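PDB 1YPX: putative vitamin-B12 independent methionine synthase family protein from Listeria monocytogenes, which probably binds zinc and may transfer a methyl group from 5-methyltetrahydropteroyltriglutamate to homocysteine to make methionine. Local coordinates for residues Leu165-Gln170 with Leu220-Ala224; Ser190-Leu194 with Leu213-Lys218; Ser102-Pro108 with Arg146-Tyr151. The contacts are given in a common frame with arbitrary orientation. Residues are numbered along the deposited sequence.

Contact 1 (Leu165-Gln170 with Leu220-Ala224); sequences LATAYQ and LINEA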
ATOM      1  N   LEU A 165      -1.407   8.958 -17.507  1.00 44.03           N
ATOM      2  CA  LEU A 165      -1.366   8.030 -16.387  1.00 41.00           C
ATOM      3  C   LEU A 165      -1.676   8.763 -15.067  1.00 39.31           C
ATOM      4  O   LEU A 165      -2.393   8.237 -14.212  1.00 41.94           O
ATOM      5  CB  LEU A 165       0.005   7.326 -16.341  1.00 38.82           C
ATOM      6  CG  LEU A 165       0.312   6.305 -15.232  1.00 43.11           C
ATOM      7  CD1 LEU A 165      -0.678   5.153 -15.313  1.00 43.42           C
ATOM      8  CD2 LEU A 165       1.741   5.779 -15.358  1.00 39.53           C
ATOM      9  N   ALA A 166      -1.157   9.977 -14.913  1.00 36.01           N
ATOM     10  CA  ALA A 166      -1.403  10.781 -13.713  1.00 34.24           C
ATOM     11  C   ALA A 166      -2.883  11.216 -13.607  1.00 34.93           C
ATOM     12  O   ALA A 166      -3.456  11.214 -12.512  1.00 31.64           O
ATOM     13  CB  ALA A 166      -0.475  12.010 -13.710  1.00 34.42           C
ATOM     14  N   THR A 167      -3.492  11.599 -14.737  1.00 33.99           N
ATOM     15  CA  THR A 167      -4.896  11.995 -14.751  1.00 34.05           C
ATOM     16  C   THR A 167      -5.713  10.746 -14.490  1.00 34.36           C
ATOM     17  O   THR A 167      -6.729  10.788 -13.798  1.00 37.02           O
ATOM     18  CB  THR A 167      -5.347  12.582 -16.123  1.00 36.82           C
ATOM     19  OG1 THR A 167      -4.721  13.850 -16.334  1.00 41.53           O
ATOM     20  CG2 THR A 167      -6.862  12.782 -16.162  1.00 31.00           C
ATOM     21  N   ALA A 168      -5.279   9.625 -15.049  1.00 33.02           N
ATOM     22  CA  ALA A 168      -5.998   8.377 -14.815  1.00 32.50           C
ATOM     23  C   ALA A 168      -6.028   8.162 -13.302  1.00 34.31           C
ATOM     24  O   ALA A 168      -7.024   7.675 -12.758  1.00 34.68           O
ATOM     25  CB  ALA A 168      -5.299   7.207 -15.501  1.00 24.28           C
ATOM     26  N   TYR A 169      -4.938   8.538 -12.629  1.00 34.41           N
ATOM     27  CA  TYR A 169      -4.875   8.393 -11.184  1.00 37.70           C
ATOM     28  C   TYR A 169      -5.637   9.490 -10.433  1.00 37.84           C
ATOM     29  O   TYR A 169      -6.257   9.211  -9.404  1.00 39.70           O
ATOM     30  CB  TYR A 169      -3.414   8.304 -10.701  1.00 37.36           C
ATOM     31  CG  TYR A 169      -2.926   6.874 -10.508  1.00 38.26           C
ATOM     32  CD1 TYR A 169      -2.914   6.284  -9.242  1.00 38.64           C
ATOM     33  CD2 TYR A 169      -2.508   6.100 -11.596  1.00 41.17           C
ATOM     34  CE1 TYR A 169      -2.495   4.962  -9.059  1.00 40.81           C
ATOM     35  CE2 TYR A 169      -2.088   4.764 -11.427  1.00 41.93           C
ATOM     36  CZ  TYR A 169      -2.086   4.209 -10.154  1.00 44.02           C
ATOM     37  OH  TYR A 169      -1.681   2.905  -9.973  1.00 46.30           O
ATOM     38  N   GLN A 170      -5.605  10.726 -10.924  1.00 38.60           N
ATOM     39  CA  GLN A 170      -6.350  11.788 -10.246  1.00 38.81           C
ATOM     40  C   GLN A 170      -7.805  11.341 -10.248  1.00 40.30           C
ATOM     41  O   GLN A 170      -8.474  11.342  -9.207  1.00 41.80           O
ATOM     42  CB  GLN A 170      -6.199  13.128 -10.974  1.00 37.59           C
ATOM     43  CG  GLN A 170      -4.811  13.749 -10.853  1.00 36.08           C
ATOM     44  CD  GLN A 170      -4.516  14.731 -11.984  1.00 40.15           C
ATOM     45  OE1 GLN A 170      -3.432  15.331 -12.053  1.00 39.11           O
ATOM     46  NE2 GLN A 170      -5.481  14.892 -12.888  1.00 39.30           N
ATOM     47  N   LEU A 220       5.711  11.898 -11.256  1.00 52.54           N
ATOM     48  CA  LEU A 220       4.543  11.100 -11.622  1.00 50.24           C
ATOM     49  C   LEU A 220       3.599  10.962 -10.430  1.00 49.91           C
ATOM     50  O   LEU A 220       2.384  11.159 -10.556  1.00 48.57           O
ATOM     51  CB  LEU A 220       4.981   9.712 -12.088  1.00 47.81           C
ATOM     52  CG  LEU A 220       3.856   8.704 -12.330  1.00 48.97           C
ATOM     53  CD1 LEU A 220       2.848   9.261 -13.331  1.00 47.35           C
ATOM     54  CD2 LEU A 220       4.453   7.399 -12.841  1.00 48.11           C
ATOM     55  N   ILE A 221       4.183  10.630  -9.277  1.00 48.10           N
ATOM     56  CA  ILE A 221       3.444  10.448  -8.040  1.00 46.75           C
ATOM     57  C   ILE A 221       2.804  11.746  -7.578  1.00 49.78           C
ATOM     58  O   ILE A 221       1.595  11.804  -7.345  1.00 49.06           O
ATOM     59  CB  ILE A 221       4.348   9.988  -6.885  1.00 45.21           C
ATOM     60  CG1 ILE A 221       5.178   8.763  -7.289  1.00 44.44           C
ATOM     61  CG2 ILE A 221       3.503   9.749  -5.653  1.00 40.41           C
ATOM     62  CD1 ILE A 221       4.399   7.664  -7.946  1.00 45.28           C
ATOM     63  N   ASN A 222       3.610  12.792  -7.428  1.00 51.42           N
ATOM     64  CA  ASN A 222       3.056  14.059  -6.962  1.00 53.93           C
ATOM     65  C   ASN A 222       1.923  14.517  -7.871  1.00 54.63           C
ATOM     66  O   ASN A 222       0.896  15.000  -7.395  1.00 55.09           O
ATOM     67  CB  ASN A 222       4.141  15.147  -6.867  1.00 53.57           C
ATOM     68  CG  ASN A 222       5.117  14.911  -5.709  1.00 53.44           C
ATOM     69  OD1 ASN A 222       4.712  14.533  -4.602  1.00 50.48           O
ATOM     70  ND2 ASN A 222       6.405  15.150  -5.961  1.00 52.92           N
ATOM     71  N   GLU A 223       2.105  14.351  -9.176  1.00 56.49           N
ATOM     72  CA  GLU A 223       1.068  14.748 -10.119  1.00 59.81           C
ATOM     73  C   GLU A 223      -0.185  13.891  -9.951  1.00 59.37           C
ATOM     74  O   GLU A 223      -1.305  14.409  -9.956  1.00 60.06           O
ATOM     75  CB  GLU A 223       1.566  14.631 -11.560  1.00 61.61           C
ATOM     76  CG  GLU A 223       0.578  15.186 -12.560  1.00 64.80           C
ATOM     77  CD  GLU A 223       0.978  14.940 -13.995  1.00 70.97           C
ATOM     78  OE1 GLU A 223       0.168  15.312 -14.885  1.00 71.20           O
ATOM     79  OE2 GLU A 223       2.088  14.382 -14.238  1.00 71.80           O
ATOM     80  N   ALA A 224       0.015  12.582  -9.807  1.00 58.34           N
ATOM     81  CA  ALA A 224      -1.080  11.635  -9.632  1.00 57.55           C
ATOM     82  C   ALA A 224      -1.936  11.967  -8.415  1.00 57.53           C
ATOM     83  O   ALA A 224      -3.149  11.754  -8.426  1.00 55.79           O
ATOM     84  CB  ALA A 224      -0.528  10.220  -9.501  1.00 58.76           C
TER
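Two neighbouring helices of the TIM-barrel-like fold pack side by side here. The segments lie on helices 158-178 and 213-224, which come after strands 132-138 and 183-188 with shorter elements between. The short segments run roughly parallel. Their axes cross at -38° and come within 8.5 Å, a close approach made possible by alanines. A166 and A224 lie opposite each other, with CA atoms 4.2 Å apart. A166 points its CB at the other helix, and its O lies 3.8 Å from A224 CA.

The larger side chains surround this alanine centre. L165 and L220 both adopt the t,p rotamer. Their CA-to-CB bonds point sideways, but their ends converge, and the CD2 atoms of L165 and L220 are 4.0 Å apart. L220 CD1 also reaches A166 CB at 4.3 Å. Helix 141-146 packs against both leucines, through L143 and A141. Y169 sits between rotamer wells, with chi1 at -96°. Its CB meets A224 CB at 3.7 Å, while the ring leads away from helix 213-224. Its OH hydrogen-bonds to the backbone O of P138, so the tyrosine ties the helix to the end of strand 132-138.

The partly exposed side is lined by longer chains. Q170 is m at chi1, which places its CG 3.6 Å from A224 O. E223 is extended, with both chi1 and chi2 t. It reaches alongside helix 158-178, so that its carboxylate carbon CD lies 3.3 Å from A166 CB.

Contact 2 (Ser190-Leu194 with Leu213-Lys218); sequences SWSYL and LQETYK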
ATOM      1  N   SER A 190       8.913  -0.500  -6.912  1.00 66.90           N
ATOM      2  CA  SER A 190       9.870  -0.109  -7.947  1.00 67.99           C
ATOM      3  C   SER A 190      11.129   0.575  -7.422  1.00 69.68           C
ATOM      4  O   SER A 190      12.208   0.406  -7.984  1.00 70.85           O
ATOM      5  CB  SER A 190       9.194   0.793  -9.001  1.00 66.21           C
ATOM      6  OG  SER A 190       8.924   2.098  -8.515  1.00 62.86           O
ATOM      7  N   TRP A 191      10.999   1.338  -6.345  1.00 71.62           N
ATOM      8  CA  TRP A 191      12.145   2.035  -5.782  1.00 73.03           C
ATOM      9  C   TRP A 191      13.194   1.076  -5.232  1.00 74.80           C
ATOM     10  O   TRP A 191      14.382   1.376  -5.264  1.00 75.15           O
ATOM     11  CB  TRP A 191      11.695   2.992  -4.676  1.00 72.15           C
ATOM     12  CG  TRP A 191      10.613   3.940  -5.106  1.00 70.26           C
ATOM     13  CD1 TRP A 191       9.285   3.675  -5.189  1.00 69.04           C
ATOM     14  CD2 TRP A 191      10.780   5.304  -5.521  1.00 70.87           C
ATOM     15  NE1 TRP A 191       8.606   4.787  -5.627  1.00 70.36           N
ATOM     16  CE2 TRP A 191       9.498   5.802  -5.838  1.00 70.26           C
ATOM     17  CE3 TRP A 191      11.887   6.151  -5.654  1.00 68.64           C
ATOM     18  CZ2 TRP A 191       9.291   7.112  -6.280  1.00 69.94           C
ATOM     19  CZ3 TRP A 191      11.682   7.447  -6.092  1.00 68.15           C
ATOM     20  CH2 TRP A 191      10.391   7.918  -6.399  1.00 69.49           C
ATOM     21  N   SER A 192      12.764  -0.075  -4.728  1.00 77.78           N
ATOM     22  CA  SER A 192      13.708  -1.044  -4.176  1.00 80.07           C
ATOM     23  C   SER A 192      14.719  -1.482  -5.232  1.00 82.68           C
ATOM     24  O   SER A 192      15.889  -1.711  -4.925  1.00 82.63           O
ATOM     25  CB  SER A 192      12.970  -2.270  -3.621  1.00 78.77           C
ATOM     26  OG  SER A 192      12.383  -3.054  -4.644  1.00 77.97           O
ATOM     27  N   TYR A 193      14.269  -1.586  -6.478  1.00 85.85           N
ATOM     28  CA  TYR A 193      15.147  -2.001  -7.563  1.00 89.45           C
ATOM     29  C   TYR A 193      16.388  -1.131  -7.704  1.00 90.90           C
ATOM     30  O   TYR A 193      17.503  -1.644  -7.795  1.00 91.13           O
ATOM     31  CB  TYR A 193      14.386  -2.022  -8.885  1.00 91.63           C
ATOM     32  CG  TYR A 193      13.408  -3.165  -8.992  1.00 95.19           C
ATOM     33  CD1 TYR A 193      12.146  -3.090  -8.398  1.00 96.01           C
ATOM     34  CD2 TYR A 193      13.747  -4.329  -9.685  1.00 95.93           C
ATOM     35  CE1 TYR A 193      11.241  -4.144  -8.499  1.00 97.27           C
ATOM     36  CE2 TYR A 193      12.853  -5.388  -9.791  1.00 97.51           C
ATOM     37  CZ  TYR A 193      11.600  -5.289  -9.197  1.00 97.96           C
ATOM     38  OH  TYR A 193      10.705  -6.324  -9.324  1.00 98.94           O
ATOM     39  N   LEU A 194      16.198   0.183  -7.734  1.00 92.42           N
ATOM     40  CA  LEU A 194      17.327   1.097  -7.853  1.00 94.19           C
ATOM     41  C   LEU A 194      17.923   1.426  -6.484  1.00 95.53           C
ATOM     42  O   LEU A 194      18.212   2.587  -6.187  1.00 95.59           O
ATOM     43  CB  LEU A 194      16.903   2.391  -8.562  1.00 94.76           C
ATOM     44  CG  LEU A 194      15.723   3.211  -8.026  1.00 95.03           C
ATOM     45  CD1 LEU A 194      15.743   4.600  -8.643  1.00 95.07           C
ATOM     46  CD2 LEU A 194      14.416   2.514  -8.343  1.00 95.30           C
ATOM     47  N   LEU A 213      14.953   7.770 -12.996  1.00 95.13           N
ATOM     48  CA  LEU A 213      13.650   7.215 -12.663  1.00 91.50           C
ATOM     49  C   LEU A 213      13.055   7.907 -11.443  1.00 88.68           C
ATOM     50  O   LEU A 213      11.868   8.235 -11.430  1.00 88.30           O
ATOM     51  CB  LEU A 213      13.765   5.712 -12.401  1.00 91.00           C
ATOM     52  CG  LEU A 213      13.947   4.846 -13.645  1.00 90.43           C
ATOM     53  CD1 LEU A 213      14.049   3.393 -13.231  1.00 91.07           C
ATOM     54  CD2 LEU A 213      12.775   5.047 -14.592  1.00 90.94           C
ATOM     55  N   GLN A 214      13.885   8.133 -10.425  1.00 85.42           N
ATOM     56  CA  GLN A 214      13.432   8.792  -9.199  1.00 82.61           C
ATOM     57  C   GLN A 214      12.768  10.133  -9.506  1.00 81.53           C
ATOM     58  O   GLN A 214      11.931  10.618  -8.740  1.00 82.05           O
ATOM     59  CB  GLN A 214      14.607   8.999  -8.230  1.00 80.57           C
ATOM     60  CG  GLN A 214      15.170   7.703  -7.657  1.00 79.05           C
ATOM     61  CD  GLN A 214      16.183   7.928  -6.544  1.00 78.97           C
ATOM     62  OE1 GLN A 214      15.870   8.530  -5.511  1.00 77.06           O
ATOM     63  NE2 GLN A 214      17.405   7.437  -6.748  1.00 77.25           N
ATOM     64  N   GLU A 215      13.146  10.713 -10.641  1.00 79.58           N
ATOM     65  CA  GLU A 215      12.608  11.987 -11.085  1.00 77.69           C
ATOM     66  C   GLU A 215      11.271  11.747 -11.787  1.00 75.02           C
ATOM     67  O   GLU A 215      10.234  12.281 -11.370  1.00 74.09           O
ATOM     68  CB  GLU A 215      13.598  12.666 -12.040  1.00 79.26           C
ATOM     69  CG  GLU A 215      13.435  14.178 -12.162  1.00 81.05           C
ATOM     70  CD  GLU A 215      13.738  14.914 -10.866  1.00 82.48           C
ATOM     71  OE1 GLU A 215      13.764  16.166 -10.888  1.00 83.80           O
ATOM     72  OE2 GLU A 215      13.948  14.247  -9.827  1.00 82.53           O
ATOM     73  N   THR A 216      11.291  10.939 -12.845  1.00 71.30           N
ATOM     74  CA  THR A 216      10.061  10.640 -13.574  1.00 68.49           C
ATOM     75  C   THR A 216       8.987  10.186 -12.568  1.00 65.60           C
ATOM     76  O   THR A 216       7.843  10.647 -12.620  1.00 63.96           O
ATOM     77  CB  THR A 216      10.292   9.542 -14.659  1.00 68.01           C
ATOM     78  OG1 THR A 216      10.632   8.302 -14.035  1.00 68.89           O
ATOM     79  CG2 THR A 216      11.423   9.943 -15.594  1.00 67.05           C
ATOM     80  N   TYR A 217       9.384   9.322 -11.631  1.00 62.30           N
ATOM     81  CA  TYR A 217       8.492   8.798 -10.593  1.00 59.81           C
ATOM     82  C   TYR A 217       8.025   9.850  -9.589  1.00 58.85           C
ATOM     83  O   TYR A 217       6.827   9.987  -9.348  1.00 57.96           O
ATOM     84  CB  TYR A 217       9.172   7.653  -9.838  1.00 58.41           C
ATOM     85  CG  TYR A 217       9.394   6.406 -10.668  1.00 58.00           C
ATOM     86  CD1 TYR A 217       9.997   5.279 -10.114  1.00 58.32           C
ATOM     87  CD2 TYR A 217       8.975   6.343 -12.002  1.00 57.93           C
ATOM     88  CE1 TYR A 217      10.176   4.116 -10.862  1.00 58.68           C
ATOM     89  CE2 TYR A 217       9.147   5.187 -12.761  1.00 57.63           C
ATOM     90  CZ  TYR A 217       9.748   4.075 -12.181  1.00 57.51           C
ATOM     91  OH  TYR A 217       9.897   2.918 -12.909  1.00 55.43           O
ATOM     92  N   LYS A 218       8.961  10.588  -9.000  1.00 59.29           N
ATOM     93  CA  LYS A 218       8.596  11.622  -8.031  1.00 59.33           C
ATOM     94  C   LYS A 218       7.581  12.588  -8.636  1.00 58.34           C
ATOM     95  O   LYS A 218       6.613  12.979  -7.980  1.00 59.95           O
ATOM     96  CB  LYS A 218       9.827  12.409  -7.578  1.00 59.27           C
ATOM     97  CG  LYS A 218       9.482  13.650  -6.760  1.00 60.61           C
ATOM     98  CD  LYS A 218      10.444  14.793  -7.058  1.00 63.62           C
ATOM     99  CE  LYS A 218      10.330  15.264  -8.516  1.00 66.00           C
ATOM    100  NZ  LYS A 218      11.438  16.194  -8.936  1.00 66.50           N
TER
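In this TIM-barrel-like fold, the short, weakly bonded helical turn after strand 183-188 packs against the start of helix 213-224. The contact is made by side chains, mostly apolar and aromatic.

L213 comes first. Its CB lies 4.4 Å from L194 CD1, at the partly exposed edge. Its backbone O accepts a hydrogen bond from T216 OG1 at 2.9 Å, within the helix. Q214 touches two partners. Its CG is 3.3 Å from L194 CD1, and its CA is 3.8 Å from W191 CZ3. E215 faces away and forms a salt bridge with K218 along its own helix, with NZ of K218 3.0 Å from OE1 of E215.

The CA-to-CB bond of Y217, one turn after L213, points toward the other segment. Its ring edge meets the face of the W191 six-membered ring in a T-shaped stack, with centroids 5.7 Å apart and planes at 73°. W191 CZ2 also packs on Y217 CB at 3.6 Å. Beyond the segments, W191 reaches M236 and I238 of strand 233-238. S190 OG is hydrogen-bonded to D188, and it also lies 3.3 Å from Y217 CE1. K218 closes the contact, its backbone N 4.0 Å from W191 CH2.

Contact 3 (Ser102-Pro108 with Arg146-Tyr151); sequences SVKITGP and RGDIEY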
ATOM      1  N   SER A 102       2.511  -9.887 -17.786  1.00 74.28           N
ATOM      2  CA  SER A 102       2.577  -8.464 -17.454  1.00 75.07           C
ATOM      3  C   SER A 102       1.405  -7.717 -18.083  1.00 74.62           C
ATOM      4  O   SER A 102       0.516  -8.335 -18.679  1.00 74.79           O
ATOM      5  CB  SER A 102       3.898  -7.846 -17.951  1.00 76.02           C
ATOM      6  OG  SER A 102       5.011  -8.268 -17.176  1.00 77.13           O
ATOM      7  N   VAL A 103       1.403  -6.391 -17.931  1.00 72.57           N
ATOM      8  CA  VAL A 103       0.360  -5.535 -18.499  1.00 70.19           C
ATOM      9  C   VAL A 103       0.881  -4.812 -19.736  1.00 68.29           C
ATOM     10  O   VAL A 103       1.977  -4.254 -19.728  1.00 68.35           O
ATOM     11  CB  VAL A 103      -0.146  -4.463 -17.485  1.00 70.65           C
ATOM     12  CG1 VAL A 103      -1.120  -5.086 -16.493  1.00 72.75           C
ATOM     13  CG2 VAL A 103       1.023  -3.848 -16.750  1.00 70.41           C
ATOM     14  N   LYS A 104       0.085  -4.836 -20.797  1.00 66.38           N
ATOM     15  CA  LYS A 104       0.443  -4.189 -22.051  1.00 64.39           C
ATOM     16  C   LYS A 104      -0.335  -2.874 -22.163  1.00 62.57           C
ATOM     17  O   LYS A 104      -1.538  -2.834 -21.899  1.00 62.30           O
ATOM     18  CB  LYS A 104       0.075  -5.102 -23.236  1.00 65.16           C
ATOM     19  CG  LYS A 104       0.532  -6.565 -23.113  1.00 66.14           C
ATOM     20  CD  LYS A 104       2.026  -6.741 -23.365  1.00 67.16           C
ATOM     21  CE  LYS A 104       2.515  -8.115 -22.910  1.00 66.83           C
ATOM     22  NZ  LYS A 104       2.341  -8.302 -21.438  1.00 65.20           N
ATOM     23  N   ILE A 105       0.347  -1.792 -22.518  1.00 59.54           N
ATOM     24  CA  ILE A 105      -0.336  -0.520 -22.696  1.00 57.43           C
ATOM     25  C   ILE A 105      -0.520  -0.425 -24.195  1.00 56.15           C
ATOM     26  O   ILE A 105       0.446  -0.174 -24.914  1.00 55.00           O
ATOM     27  CB  ILE A 105       0.511   0.688 -22.228  1.00 58.34           C
ATOM     28  CG1 ILE A 105       0.688   0.663 -20.713  1.00 56.93           C
ATOM     29  CG2 ILE A 105      -0.152   1.981 -22.649  1.00 58.90           C
ATOM     30  CD1 ILE A 105       1.748  -0.298 -20.255  1.00 56.80           C
ATOM     31  N   THR A 106      -1.747  -0.645 -24.666  1.00 54.88           N
ATOM     32  CA  THR A 106      -2.038  -0.611 -26.102  1.00 53.25           C
ATOM     33  C   THR A 106      -2.935   0.531 -26.537  1.00 52.49           C
ATOM     34  O   THR A 106      -3.292   0.622 -27.710  1.00 53.45           O
ATOM     35  CB  THR A 106      -2.729  -1.900 -26.585  1.00 52.99           C
ATOM     36  OG1 THR A 106      -4.008  -2.018 -25.950  1.00 52.94           O
ATOM     37  CG2 THR A 106      -1.881  -3.123 -26.269  1.00 53.62           C
ATOM     38  N   GLY A 107      -3.309   1.396 -25.608  1.00 50.63           N
ATOM     39  CA  GLY A 107      -4.167   2.502 -25.977  1.00 48.65           C
ATOM     40  C   GLY A 107      -4.015   3.614 -24.975  1.00 47.46           C
ATOM     41  O   GLY A 107      -3.294   3.456 -23.998  1.00 49.59           O
ATOM     42  N   PRO A 108      -4.685   4.749 -25.181  1.00 45.81           N
ATOM     43  CA  PRO A 108      -4.618   5.902 -24.282  1.00 45.41           C
ATOM     44  C   PRO A 108      -5.115   5.594 -22.860  1.00 44.48           C
ATOM     45  O   PRO A 108      -6.267   5.218 -22.671  1.00 42.44           O
ATOM     46  CB  PRO A 108      -5.478   6.939 -25.006  1.00 46.12           C
ATOM     47  CG  PRO A 108      -6.502   6.090 -25.699  1.00 47.16           C
ATOM     48  CD  PRO A 108      -5.646   4.988 -26.269  1.00 46.85           C
ATOM     49  N   ARG A 146       6.824  -2.154 -14.742  1.00 82.41           N
ATOM     50  CA  ARG A 146       6.307  -3.473 -15.092  1.00 82.10           C
ATOM     51  C   ARG A 146       5.385  -3.494 -16.312  1.00 81.53           C
ATOM     52  O   ARG A 146       4.900  -4.553 -16.717  1.00 81.65           O
ATOM     53  CB  ARG A 146       5.592  -4.087 -13.882  1.00 83.01           C
ATOM     54  CG  ARG A 146       6.525  -4.510 -12.745  1.00 84.56           C
ATOM     55  CD  ARG A 146       6.372  -5.995 -12.403  1.00 85.07           C
ATOM     56  NE  ARG A 146       6.823  -6.863 -13.491  1.00 87.55           N
ATOM     57  CZ  ARG A 146       8.093  -7.005 -13.866  1.00 89.12           C
ATOM     58  NH1 ARG A 146       9.055  -6.338 -13.240  1.00 89.62           N
ATOM     59  NH2 ARG A 146       8.401  -7.811 -14.878  1.00 88.81           N
ATOM     60  N   GLY A 147       5.156  -2.327 -16.906  1.00 80.63           N
ATOM     61  CA  GLY A 147       4.289  -2.247 -18.071  1.00 79.62           C
ATOM     62  C   GLY A 147       5.011  -2.064 -19.396  1.00 77.90           C
ATOM     63  O   GLY A 147       5.887  -1.201 -19.535  1.00 78.16           O
ATOM     64  N   ASP A 148       4.634  -2.873 -20.379  1.00 75.40           N
ATOM     65  CA  ASP A 148       5.247  -2.812 -21.704  1.00 73.58           C
ATOM     66  C   ASP A 148       4.483  -1.850 -22.605  1.00 70.04           C
ATOM     67  O   ASP A 148       3.389  -2.159 -23.065  1.00 68.44           O
ATOM     68  CB  ASP A 148       5.274  -4.214 -22.323  1.00 74.95           C
ATOM     69  CG  ASP A 148       5.935  -5.232 -21.413  1.00 76.23           C
ATOM     70  OD1 ASP A 148       7.163  -5.129 -21.187  1.00 77.08           O
ATOM     71  OD2 ASP A 148       5.219  -6.126 -20.915  1.00 77.12           O
ATOM     72  N   ILE A 149       5.062  -0.683 -22.856  1.00 67.54           N
ATOM     73  CA  ILE A 149       4.397   0.300 -23.693  1.00 66.19           C
ATOM     74  C   ILE A 149       4.341  -0.159 -25.143  1.00 65.29           C
ATOM     75  O   ILE A 149       5.361  -0.475 -25.756  1.00 64.86           O
ATOM     76  CB  ILE A 149       5.093   1.659 -23.629  1.00 66.91           C
ATOM     77  CG1 ILE A 149       5.222   2.115 -22.171  1.00 65.73           C
ATOM     78  CG2 ILE A 149       4.301   2.665 -24.440  1.00 67.31           C
ATOM     79  CD1 ILE A 149       6.373   1.475 -21.429  1.00 66.02           C
ATOM     80  N   GLU A 150       3.131  -0.194 -25.685  1.00 63.19           N
ATOM     81  CA  GLU A 150       2.919  -0.635 -27.051  1.00 61.54           C
ATOM     82  C   GLU A 150       2.287   0.477 -27.888  1.00 60.46           C
ATOM     83  O   GLU A 150       2.496   0.552 -29.101  1.00 61.19           O
ATOM     84  CB  GLU A 150       2.014  -1.871 -27.043  1.00 60.20           C
ATOM     85  CG  GLU A 150       2.434  -2.953 -28.013  1.00 60.91           C
ATOM     86  CD  GLU A 150       1.716  -4.276 -27.782  1.00 63.43           C
ATOM     87  OE1 GLU A 150       0.476  -4.332 -27.959  1.00 65.20           O
ATOM     88  OE2 GLU A 150       2.399  -5.265 -27.424  1.00 63.34           O
ATOM     89  N   TYR A 151       1.511   1.333 -27.232  1.00 59.60           N
ATOM     90  CA  TYR A 151       0.849   2.445 -27.903  1.00 59.59           C
ATOM     91  C   TYR A 151       1.940   3.201 -28.643  1.00 59.65           C
ATOM     92  O   TYR A 151       3.095   3.254 -28.194  1.00 61.61           O
ATOM     93  CB  TYR A 151       0.164   3.355 -26.872  1.00 60.63           C
ATOM     94  CG  TYR A 151      -0.941   4.255 -27.400  1.00 60.37           C
ATOM     95  CD1 TYR A 151      -1.451   5.285 -26.615  1.00 60.84           C
ATOM     96  CD2 TYR A 151      -1.479   4.078 -28.674  1.00 61.62           C
ATOM     97  CE1 TYR A 151      -2.465   6.121 -27.081  1.00 60.17           C
ATOM     98  CE2 TYR A 151      -2.497   4.913 -29.151  1.00 59.85           C
ATOM     99  CZ  TYR A 151      -2.982   5.933 -28.346  1.00 61.12           C
ATOM    100  OH  TYR A 151      -3.972   6.782 -28.802  1.00 63.08           O
TER
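Four backbone hydrogen bonds join these segments. D148 N donates to V103 O at 3.1 Å, and I105 N donates to D148 O at 3.1 Å. I105 O then accepts twice, from E150 N at 2.8 Å and from Y151 N at 3.0 Å, where strand 147-149 gives way to loop. K104 and D148 sit side by side on one face of the sheet. They form a long salt bridge, with K104 NZ 3.6 Å from D148 OD2. K104 NZ also makes a weak hydrogen bond to Y85 O. The other face carries V103, I105 and I149. There I105 CD1 lies 3.8 Å from G147 C, and L143 of helix 141-146 packs on V103 and I105. At the far end the Y151 ring lies against the corner at G107. G107 CA makes a CH-pi contact 3.9 Å from the ring centroid, and P108 CD is 3.5 Å from Y151 CE1. This is parallel beta pairing at the edge of a small mixed sheet, separate from the main parallel sheet of the TIM-barrel-like fold.

Overall arrangement
Contact 3 comes first along the chain and closes before the others open. Contact 2 is then nested inside the loop closed by contact 1. Contacts 1 and 2 share helix 213-224: its start meets the turn at 190-193, and its end meets helix 158-178. Their centres are about 15 Å apart. Both pack helical elements beside the parallel sheet. Contact 3 belongs to the separate mixed sheet, with its centre about 17 Å from that of contact 1 and about 19 Å from that of contact 2. It touches contact 2 through Y193 and R146. Helix 141-146 packs against all three, linking the small sheet to the barrel-like body.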